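Local coordinates for protein putative leucoanthocyanidin reductase 1 (Vitis vinifera, PDB 3I6I) that probably reduces leucoanthocyanidins to flavan-3-ols with NADPH as the hydride donor, as a Rossmann-fold short-chain dehydrogenase/reductase, at residues G20-F25 and N160-W165; V219-S224 and D302-V307. One frame throughout, in Å; residues are numbered along the deposited sequence.

Contact 1: residues G20-F25 and N160-W165. With NDP (NADPH dihydro-nicotinamide-adenine-dinucleotide phosphate), chain B.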
ATOM      1  N   GLY A  20      -1.464  10.746   3.531  1.00  7.66           N
ATOM      2  CA  GLY A  20      -1.474   9.444   4.166  1.00 10.45           C
ATOM      3  C   GLY A  20      -0.114   8.781   4.176  1.00  4.17           C
ATOM      4  O   GLY A  20       0.842   9.257   3.563  1.00  6.85           O
ATOM      5  N   PHE A  21      -0.014   7.703   4.922  1.00  7.55           N
ATOM      6  CA  PHE A  21       1.264   7.033   5.097  1.00  8.78           C
ATOM      7  C   PHE A  21       1.846   6.578   3.728  1.00  9.26           C
ATOM      8  O   PHE A  21       2.941   7.013   3.311  1.00  7.78           O
ATOM      9  CB  PHE A  21       1.052   5.861   6.042  1.00 10.30           C
ATOM     10  CG  PHE A  21       2.279   5.085   6.316  1.00 10.26           C
ATOM     11  CD1 PHE A  21       3.391   5.695   6.874  1.00 13.52           C
ATOM     12  CD2 PHE A  21       2.333   3.736   6.036  1.00 22.11           C
ATOM     13  CE1 PHE A  21       4.556   4.968   7.144  1.00 20.88           C
ATOM     14  CE2 PHE A  21       3.490   3.007   6.307  1.00 30.02           C
ATOM     15  CZ  PHE A  21       4.602   3.633   6.862  1.00 19.51           C
ATOM     16  N   ILE A  22       1.101   5.742   3.006  1.00  6.88           N
ATOM     17  CA  ILE A  22       1.532   5.309   1.676  1.00  7.39           C
ATOM     18  C   ILE A  22       1.508   6.455   0.672  1.00  4.57           C
ATOM     19  O   ILE A  22       2.382   6.590  -0.193  1.00  5.16           O
ATOM     20  CB  ILE A  22       0.639   4.109   1.153  1.00 10.34           C
ATOM     21  CG1 ILE A  22       0.884   2.869   2.007  1.00 14.54           C
ATOM     22  CG2 ILE A  22       0.853   3.817  -0.359  1.00 12.44           C
ATOM     23  CD1 ILE A  22       2.336   2.418   2.031  1.00 17.80           C
ATOM     24  N   GLY A  23       0.460   7.248   0.743  1.00  6.12           N
ATOM     25  CA  GLY A  23       0.281   8.351  -0.178  1.00  7.69           C
ATOM     26  C   GLY A  23       1.454   9.321  -0.225  1.00  5.10           C
ATOM     27  O   GLY A  23       1.794   9.785  -1.316  1.00  6.75           O
ATOM     28  N   GLN A  24       2.112   9.579   0.913  1.00  3.58           N
ATOM     29  CA  GLN A  24       3.255  10.516   0.973  1.00  6.10           C
ATOM     30  C   GLN A  24       4.406   9.976   0.092  1.00  8.03           C
ATOM     31  O   GLN A  24       5.067  10.722  -0.653  1.00  4.77           O
ATOM     32  CB  GLN A  24       3.791  10.715   2.422  1.00  5.32           C
ATOM     33  CG  GLN A  24       2.901  11.547   3.385  1.00 16.20           C
ATOM     34  CD  GLN A  24       3.339  11.436   4.897  1.00  7.42           C
ATOM     35  N   PHE A  25       4.645   8.675   0.195  1.00  5.03           N
ATOM     36  CA  PHE A  25       5.698   8.030  -0.610  1.00  5.82           C
ATOM     37  C   PHE A  25       5.353   8.063  -2.110  1.00  4.56           C
ATOM     38  O   PHE A  25       6.214   8.366  -2.929  1.00  6.95           O
ATOM     39  CB  PHE A  25       5.894   6.577  -0.171  1.00  6.69           C
ATOM     40  CG  PHE A  25       6.480   6.427   1.201  1.00  3.52           C
ATOM     41  CD1 PHE A  25       7.777   6.818   1.456  1.00  3.98           C
ATOM     42  CD2 PHE A  25       5.749   5.838   2.218  1.00  2.00           C
ATOM     43  CE1 PHE A  25       8.358   6.645   2.713  1.00  6.03           C
ATOM     44  CE2 PHE A  25       6.309   5.674   3.494  1.00  5.93           C
ATOM     45  CZ  PHE A  25       7.607   6.085   3.742  1.00  9.31           C
ATOM     46  N   ASN A 160       2.592  -5.959  -0.879  1.00  3.87           N
ATOM     47  CA  ASN A 160       2.925  -6.765   0.293  1.00  2.58           C
ATOM     48  C   ASN A 160       3.256  -5.841   1.482  1.00  6.49           C
ATOM     49  O   ASN A 160       2.634  -4.808   1.588  1.00  7.72           O
ATOM     50  CB  ASN A 160       3.985  -7.806  -0.028  1.00  3.81           C
ATOM     51  CG  ASN A 160       3.414  -8.946  -0.869  1.00  2.00           C
ATOM     52  OD1 ASN A 160       2.296  -9.433  -0.620  1.00  4.85           O
ATOM     53  ND2 ASN A 160       4.162  -9.345  -1.914  1.00  3.05           N
ATOM     54  N   SER A 161       4.156  -6.209   2.388  1.00  2.93           N
ATOM     55  CA  SER A 161       4.296  -5.447   3.626  1.00  2.47           C
ATOM     56  C   SER A 161       5.299  -4.290   3.539  1.00  5.42           C
ATOM     57  O   SER A 161       6.406  -4.451   3.034  1.00  4.69           O
ATOM     58  CB  SER A 161       4.701  -6.391   4.773  1.00  2.49           C
ATOM     59  OG  SER A 161       3.665  -7.314   4.995  1.00  4.41           O
ATOM     60  N   ILE A 162       4.980  -3.154   4.145  1.00  6.46           N
ATOM     61  CA  ILE A 162       5.987  -2.117   4.359  1.00  5.82           C
ATOM     62  C   ILE A 162       7.053  -2.632   5.332  1.00  7.76           C
ATOM     63  O   ILE A 162       6.771  -3.430   6.202  1.00  9.14           O
ATOM     64  CB  ILE A 162       5.346  -0.781   4.863  1.00 15.29           C
ATOM     65  CG1 ILE A 162       6.324   0.392   4.690  1.00 15.89           C
ATOM     66  CG2 ILE A 162       4.886  -0.920   6.298  1.00 15.39           C
ATOM     67  CD1 ILE A 162       5.698   1.638   4.063  1.00 19.20           C
ATOM     68  N   ALA A 163       8.289  -2.224   5.134  1.00  4.62           N
ATOM     69  CA  ALA A 163       9.419  -2.731   5.876  1.00  7.91           C
ATOM     70  C   ALA A 163       9.496  -2.134   7.273  1.00 11.01           C
ATOM     71  O   ALA A 163      10.373  -1.358   7.582  1.00 14.27           O
ATOM     72  CB  ALA A 163      10.654  -2.486   5.147  1.00  7.62           C
ATOM     73  N   SER A 164       8.547  -2.515   8.107  0.50 14.25           N
ATOM     74  CA  SER A 164       8.534  -2.105   9.502  0.50 13.90           C
ATOM     75  C   SER A 164       8.394  -3.382  10.283  0.50 12.85           C
ATOM     76  O   SER A 164       8.245  -4.459   9.703  0.50 11.39           O
ATOM     77  CB  SER A 164       7.359  -1.168   9.784  0.50 15.17           C
ATOM     78  OG  SER A 164       6.126  -1.749   9.405  0.50 14.83           O
ATOM     79  N   TRP A 165       8.475  -3.273  11.600  1.00  9.36           N
ATOM     80  CA  TRP A 165       8.262  -4.432  12.444  1.00  5.17           C
ATOM     81  C   TRP A 165       6.745  -4.688  12.443  1.00  8.32           C
ATOM     82  O   TRP A 165       5.987  -3.774  12.707  1.00  7.27           O
ATOM     83  CB  TRP A 165       8.820  -4.266  13.875  1.00  6.77           C
ATOM     84  CG  TRP A 165       8.686  -5.573  14.559  1.00  6.03           C
ATOM     85  CD1 TRP A 165       7.614  -6.010  15.265  1.00 10.94           C
ATOM     86  CD2 TRP A 165       9.576  -6.687  14.455  1.00  4.09           C
ATOM     87  NE1 TRP A 165       7.804  -7.310  15.660  1.00 10.33           N
ATOM     88  CE2 TRP A 165       9.005  -7.747  15.179  1.00  7.99           C
ATOM     89  CE3 TRP A 165      10.812  -6.884  13.825  1.00 11.31           C
ATOM     90  CZ2 TRP A 165       9.626  -8.994  15.303  1.00  9.32           C
ATOM     91  CZ3 TRP A 165      11.428  -8.118  13.957  1.00  5.56           C
ATOM     92  CH2 TRP A 165      10.841  -9.148  14.677  1.00  5.62           C
TER
HETATM   93  PA  NDP B 350      -4.056   7.049   5.593  0.70 17.77           P
HETATM   94  O1A NDP B 350      -5.205   7.057   6.571  0.70 18.61           O
HETATM   95  O2A NDP B 350      -2.539   7.239   6.191  0.70 18.06           O
HETATM   96  O5B NDP B 350      -4.166   8.143   4.417  0.70 21.52           O
HETATM   97  C5B NDP B 350      -5.367   8.302   3.729  0.70 16.01           C
HETATM   98  C4B NDP B 350      -5.334   9.496   2.853  0.70 19.65           C
HETATM   99  O4B NDP B 350      -6.659   9.439   2.196  0.70 22.25           O
HETATM  100  C3B NDP B 350      -5.295  10.821   3.657  0.70 18.24           C
HETATM  101  O3B NDP B 350      -4.554  11.852   2.952  0.70 19.64           O
HETATM  102  C2B NDP B 350      -6.769  11.212   3.750  0.70 20.83           C
HETATM  103  O2B NDP B 350      -6.889  12.630   3.871  0.70 22.58           O
HETATM  104  C1B NDP B 350      -7.237  10.790   2.360  0.70 17.39           C
HETATM  105  N9A NDP B 350      -8.683  10.652   2.180  0.70 16.47           N
HETATM  106  C8A NDP B 350      -9.471   9.816   2.856  0.70 16.15           C
HETATM  107  N7A NDP B 350     -10.721   9.937   2.403  0.70 14.54           N
HETATM  108  C5A NDP B 350     -10.725  10.844   1.421  0.70 16.37           C
HETATM  109  C6A NDP B 350     -11.723  11.371   0.600  0.70 21.88           C
HETATM  110  N6A NDP B 350     -12.985  10.950   0.707  0.70 22.81           N
HETATM  111  N1A NDP B 350     -11.389  12.307  -0.311  0.70 17.31           N
HETATM  112  C2A NDP B 350     -10.125  12.708  -0.436  0.70 21.11           C
HETATM  113  N3A NDP B 350      -9.136  12.216   0.322  0.70 20.11           N
HETATM  114  C4A NDP B 350      -9.425  11.292   1.266  0.70 15.60           C
HETATM  115  O3  NDP B 350      -4.082   5.644   4.828  0.70 18.09           O
HETATM  116  PN  NDP B 350      -2.903   4.527   4.633  0.70 19.12           P
HETATM  117  O1N NDP B 350      -1.630   4.960   4.012  0.70 20.60           O
HETATM  118  O2N NDP B 350      -2.850   3.804   6.030  0.70 23.46           O
HETATM  119  O5D NDP B 350      -3.749   3.476   3.692  0.70 14.85           O
HETATM  120  C5D NDP B 350      -3.756   3.636   2.266  0.70 13.76           C
HETATM  121  C4D NDP B 350      -3.951   2.290   1.625  0.70 13.87           C
HETATM  122  O4D NDP B 350      -2.704   1.594   1.900  0.70 18.18           O
HETATM  123  C3D NDP B 350      -5.065   1.451   2.198  0.70 15.12           C
HETATM  124  O3D NDP B 350      -5.625   0.668   1.148  0.70 13.70           O
HETATM  125  C2D NDP B 350      -4.325   0.528   3.148  0.70 19.88           C
HETATM  126  O2D NDP B 350      -5.020  -0.703   3.182  0.70 20.25           O
HETATM  127  C1D NDP B 350      -2.986   0.313   2.447  0.70 16.61           C
HETATM  128  N1N NDP B 350      -1.795   0.129   3.352  0.70 17.02           N
HETATM  129  C2N NDP B 350      -0.811  -0.856   3.090  0.70 19.59           C
HETATM  130  C3N NDP B 350       0.015  -1.250   4.057  0.70 21.35           C
HETATM  131  C7N NDP B 350       1.101  -2.300   3.751  0.70 25.66           C
HETATM  132  O7N NDP B 350       1.244  -2.748   2.608  0.70 25.29           O
HETATM  133  N7N NDP B 350       1.905  -2.619   4.751  0.70 17.03           N
HETATM  134  C4N NDP B 350      -0.120  -0.643   5.462  0.70 19.95           C
HETATM  135  C5N NDP B 350      -0.778   0.731   5.406  0.70 22.29           C
HETATM  136  C6N NDP B 350      -1.513   1.088   4.360  0.70 22.28           C
HETATM  137  P2B NDP B 350      -7.482  13.257   5.311  0.70 25.19           P
HETATM  138  O1X NDP B 350      -6.493  13.026   6.397  0.70 29.55           O
HETATM  139  O2X NDP B 350      -7.798  14.770   4.941  0.70 26.92           O
HETATM  140  O3X NDP B 350      -8.854  12.515   5.582  0.70 26.27           O
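Phe21, Ile22 and Phe25, at the start of helix 21-32, converge on the single side chain of Ile162. The loop that brings it there first passes the nicotinamide: Asn160 and Ser161 lay their main chain against the carboxamide of NADPH, while the hydroxyl of Ser161 hydrogen-bonds to Gln282. Ile162 then reaches back toward the helix, and its two branches divide the work. Ile162 CG2 rests against the carboxamide, 3.8 Å from N7N of NADPH. The longer branch starts anti to the backbone N (chi1 -163°) and ends in Ile162 CD1, which meets Phe21 CE2 tightly at 3.4 Å. Ile162 CD1 also lies 4.0 Å from Ile22 CD1, the two isoleucines sliding past each other, and 4.1 Å from Phe25 CE2, reached crosswise. Phe25 also leans over one face of the Phe21 ring near its rim, so the methyl ends at a small aromatic corner. Past Ile162, Ala163 forms an inverse gamma turn that leads the chain away.

A branched aliphatic suits this place because it can set one branch on the phenylalanines and the other by the carboxamide; Ile22 CG1 lies 3.8 Å from C6N of the NADPH dihydropyridine ring. At the pyrophosphate, Gly20 is needed because a CB would clash with O5B. Phe21 N donates to O2A of NADPH, and Ile22 N donates to O1N of NADPH almost straight, at 172°. Together with Gly17 and Gly23, Gly20 makes the glycine-rich GxxGxxG motif, spanning the loop and first turn of the helix, as in NmrA-like and other atypical short-chain dehydrogenase/reductase relatives.

Contact 2: residues V219-S224 and D302-V307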
ATOM      1  N   VAL A 219       0.035  -6.017 -10.070  1.00  5.04           N
ATOM      2  CA  VAL A 219       1.485  -5.891  -9.956  1.00  2.00           C
ATOM      3  C   VAL A 219       1.921  -6.337  -8.553  1.00  5.02           C
ATOM      4  O   VAL A 219       1.580  -5.696  -7.519  1.00  4.70           O
ATOM      5  CB  VAL A 219       1.963  -4.471 -10.207  1.00  4.41           C
ATOM      6  CG1 VAL A 219       3.471  -4.422 -10.096  1.00  3.87           C
ATOM      7  CG2 VAL A 219       1.488  -3.987 -11.601  1.00  3.51           C
ATOM      8  N   HIS A 220       2.687  -7.412  -8.509  1.00  2.59           N
ATOM      9  CA  HIS A 220       3.092  -8.051  -7.242  1.00  3.14           C
ATOM     10  C   HIS A 220       4.523  -7.651  -6.922  1.00  7.69           C
ATOM     11  O   HIS A 220       5.391  -7.676  -7.800  1.00  8.53           O
ATOM     12  CB  HIS A 220       2.937  -9.561  -7.316  1.00  4.12           C
ATOM     13  CG  HIS A 220       1.549  -9.994  -7.705  1.00  3.45           C
ATOM     14  ND1 HIS A 220       0.527 -10.096  -6.777  1.00  6.31           N
ATOM     15  CD2 HIS A 220       1.003 -10.266  -8.911  1.00  3.43           C
ATOM     16  CE1 HIS A 220      -0.587 -10.452  -7.406  1.00  5.34           C
ATOM     17  NE2 HIS A 220      -0.324 -10.593  -8.696  1.00  3.61           N
ATOM     18  N   PHE A 221       4.788  -7.273  -5.662  1.00  3.86           N
ATOM     19  CA  PHE A 221       6.134  -6.915  -5.273  1.00  4.25           C
ATOM     20  C   PHE A 221       6.790  -8.097  -4.565  1.00  9.64           C
ATOM     21  O   PHE A 221       6.523  -8.330  -3.383  1.00  5.26           O
ATOM     22  CB  PHE A 221       6.190  -5.682  -4.361  1.00  5.07           C
ATOM     23  CG  PHE A 221       5.901  -4.350  -5.035  1.00  3.69           C
ATOM     24  CD1 PHE A 221       4.788  -4.170  -5.850  1.00  8.34           C
ATOM     25  CD2 PHE A 221       6.693  -3.237  -4.730  1.00  5.82           C
ATOM     26  CE1 PHE A 221       4.544  -2.933  -6.442  1.00  5.47           C
ATOM     27  CE2 PHE A 221       6.420  -1.962  -5.291  1.00  6.30           C
ATOM     28  CZ  PHE A 221       5.331  -1.835  -6.151  1.00  4.63           C
ATOM     29  N   ARG A 222       7.684  -8.796  -5.249  1.00  6.08           N
ATOM     30  CA  ARG A 222       8.353  -9.950  -4.662  1.00  6.06           C
ATOM     31  C   ARG A 222       9.866  -9.860  -4.741  1.00  3.28           C
ATOM     32  O   ARG A 222      10.517 -10.745  -5.351  1.00  5.59           O
ATOM     33  CB  ARG A 222       7.879 -11.227  -5.314  1.00  2.57           C
ATOM     34  CG  ARG A 222       6.409 -11.487  -5.187  1.00  5.24           C
ATOM     35  CD  ARG A 222       6.080 -12.903  -5.559  1.00  4.64           C
ATOM     36  NE  ARG A 222       4.744 -13.300  -5.119  1.00  5.64           N
ATOM     37  CZ  ARG A 222       4.198 -14.504  -5.334  1.00  4.11           C
ATOM     38  NH1 ARG A 222       4.816 -15.413  -6.078  1.00  7.76           N
ATOM     39  NH2 ARG A 222       2.996 -14.801  -4.852  1.00  7.76           N
ATOM     40  N   PRO A 223      10.449  -8.815  -4.100  1.00  6.34           N
ATOM     41  CA  PRO A 223      11.898  -8.735  -4.070  1.00  6.63           C
ATOM     42  C   PRO A 223      12.513  -9.921  -3.300  1.00  6.04           C
ATOM     43  O   PRO A 223      12.298 -10.091  -2.076  1.00  3.75           O
ATOM     44  CB  PRO A 223      12.159  -7.384  -3.370  1.00  6.57           C
ATOM     45  CG  PRO A 223      10.975  -7.225  -2.451  1.00 10.29           C
ATOM     46  CD  PRO A 223       9.847  -7.707  -3.345  1.00  6.28           C
ATOM     47  N   SER A 224      13.256 -10.757  -4.012  1.00  4.09           N
ATOM     48  CA  SER A 224      13.751 -12.002  -3.446  1.00  7.99           C
ATOM     49  C   SER A 224      14.639 -11.796  -2.191  1.00  8.60           C
ATOM     50  O   SER A 224      14.644 -12.626  -1.299  1.00 10.10           O
ATOM     51  CB  SER A 224      14.487 -12.849  -4.510  1.00 10.44           C
ATOM     52  OG  SER A 224      15.661 -12.173  -4.963  1.00 14.80           O
ATOM     53  N   ASP A 302      17.475  -2.951 -11.023  1.00 12.63           N
ATOM     54  CA  ASP A 302      16.993  -1.774 -10.300  1.00  6.74           C
ATOM     55  C   ASP A 302      16.658  -2.240  -8.886  1.00  5.10           C
ATOM     56  O   ASP A 302      15.507  -2.539  -8.542  1.00  6.49           O
ATOM     57  CB  ASP A 302      15.794  -1.182 -11.030  1.00 10.88           C
ATOM     58  CG  ASP A 302      15.535   0.266 -10.644  1.00 15.14           C
ATOM     59  OD1 ASP A 302      16.084   0.696  -9.607  1.00 13.96           O
ATOM     60  OD2 ASP A 302      14.756   0.962 -11.351  1.00 14.13           O
ATOM     61  N   SER A 303      17.705  -2.330  -8.082  1.00  6.46           N
ATOM     62  CA  SER A 303      17.647  -2.984  -6.776  1.00  7.89           C
ATOM     63  C   SER A 303      16.698  -2.322  -5.781  1.00  7.86           C
ATOM     64  O   SER A 303      16.629  -1.108  -5.696  1.00  9.32           O
ATOM     65  CB  SER A 303      19.051  -3.000  -6.135  1.00  9.45           C
ATOM     66  OG  SER A 303      19.924  -3.843  -6.853  1.00 21.64           O
ATOM     67  N   PHE A 304      16.009  -3.166  -5.025  1.00  7.54           N
ATOM     68  CA  PHE A 304      15.183  -2.750  -3.903  1.00  6.55           C
ATOM     69  C   PHE A 304      16.089  -2.513  -2.721  1.00  7.16           C
ATOM     70  O   PHE A 304      17.045  -3.256  -2.514  1.00  6.03           O
ATOM     71  CB  PHE A 304      14.202  -3.864  -3.524  1.00  5.49           C
ATOM     72  CG  PHE A 304      12.917  -3.813  -4.291  1.00  7.83           C
ATOM     73  CD1 PHE A 304      11.726  -3.631  -3.636  1.00  9.22           C
ATOM     74  CD2 PHE A 304      12.923  -3.878  -5.686  1.00  7.44           C
ATOM     75  CE1 PHE A 304      10.523  -3.550  -4.336  1.00 14.79           C
ATOM     76  CE2 PHE A 304      11.740  -3.786  -6.408  1.00 12.43           C
ATOM     77  CZ  PHE A 304      10.542  -3.626  -5.742  1.00 14.83           C
ATOM     78  N   ARG A 305      15.770  -1.498  -1.917  1.00  3.33           N
ATOM     79  CA  ARG A 305      16.408  -1.337  -0.604  1.00  7.80           C
ATOM     80  C   ARG A 305      16.182  -2.605   0.242  1.00  2.21           C
ATOM     81  O   ARG A 305      15.076  -3.140   0.309  1.00  6.74           O
ATOM     82  CB  ARG A 305      15.770  -0.128   0.107  1.00  9.35           C
ATOM     83  CG  ARG A 305      16.056   1.184  -0.599  1.00 14.42           C
ATOM     84  CD  ARG A 305      15.413   2.344   0.112  1.00 22.28           C
ATOM     85  NE  ARG A 305      16.121   2.645   1.353  1.00 19.14           N
ATOM     86  CZ  ARG A 305      15.662   3.445   2.312  1.00 22.45           C
ATOM     87  NH1 ARG A 305      14.477   4.060   2.202  1.00 22.49           N
ATOM     88  NH2 ARG A 305      16.395   3.623   3.395  1.00 18.83           N
ATOM     89  N   THR A 306      17.235  -3.089   0.887  1.00  4.29           N
ATOM     90  CA  THR A 306      17.116  -4.237   1.735  1.00  4.00           C
ATOM     91  C   THR A 306      16.555  -3.833   3.112  1.00  6.29           C
ATOM     92  O   THR A 306      16.650  -2.662   3.559  1.00  6.88           O
ATOM     93  CB  THR A 306      18.489  -4.896   1.930  1.00  6.50           C
ATOM     94  OG1 THR A 306      19.298  -4.073   2.783  1.00  5.50           O
ATOM     95  CG2 THR A 306      19.198  -5.069   0.585  1.00  6.80           C
ATOM     96  N   VAL A 307      16.084  -4.841   3.818  1.00  3.43           N
ATOM     97  CA  VAL A 307      15.555  -4.676   5.184  1.00  3.87           C
ATOM     98  C   VAL A 307      16.644  -4.218   6.136  1.00  7.24           C
ATOM     99  O   VAL A 307      16.434  -3.337   6.988  1.00  8.96           O
ATOM    100  CB  VAL A 307      14.910  -5.966   5.694  1.00  8.28           C
ATOM    101  CG1 VAL A 307      14.445  -5.793   7.162  1.00 15.24           C
ATOM    102  CG2 VAL A 307      13.747  -6.418   4.794  1.00 10.43           C
TER
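Pro223 and Phe221 approach the ring of Phe304 in different ways, one over a face and one at the edge. They join the loop following strand 217-220, the middle strand of a three-stranded parallel sheet, to the loop before helix 307-315 in this Rossmann-type reductase.

The face contact is a CH-pi interaction. Pro223 CB sits 4.0 Å from the centroid of the Phe304 ring and 24° off its normal, shifted toward the rim so that its closest carbon is Phe304 CG, at 3.8 Å from Pro223 CB. Pro223 CG follows along the same side, 3.9 Å from Phe304 CD1. Proline suits this place because its ring closure fixes CB and CG and presents the CB hydrogens to the ring face. The chi1 of Phe304 (-88°), which puts CG beside the backbone N, carries the ring toward Pro223.

The edge contact is plain apolar packing. Phe221 CD2 lies near the plane of the Phe304 ring, 3.9 Å from Phe304 CE1, and the two side chains cross at about a right angle. Val295 packs against both Phe221 and Phe304; the latter stacks on Phe204 of helix 198-208 as well.

Polar bonds hold the flanks. Arg305 N bonds to Asp200, Asp302 forms a salt bridge with Lys203, and at the N-cap of helix 307-315 Thr306 OG1 accepts a hydrogen bond from Glu309 N.

From the N terminus, the chain runs through strand 13-16 into helix 21-32, then builds the rest of the five-stranded parallel sheet before strand 155-158 leads into residues 160-165. There contact 1 closes a loop of 134 residues, tying the cofactor-binding helix to the mixed sheet through strand 161-162. Contact 2 opens only later, at 219-224, and closes a loop of 77 residues at 302-307, fastening strand 217-220 to the approach to the last helix. The loops therefore follow in series, neither nested nor crossed. The contacts touch where Asn160 ND2 probably donates to Phe221 O, 3.0 Å away, linking the ends of neighbouring parallel strands 155-158 and 217-220.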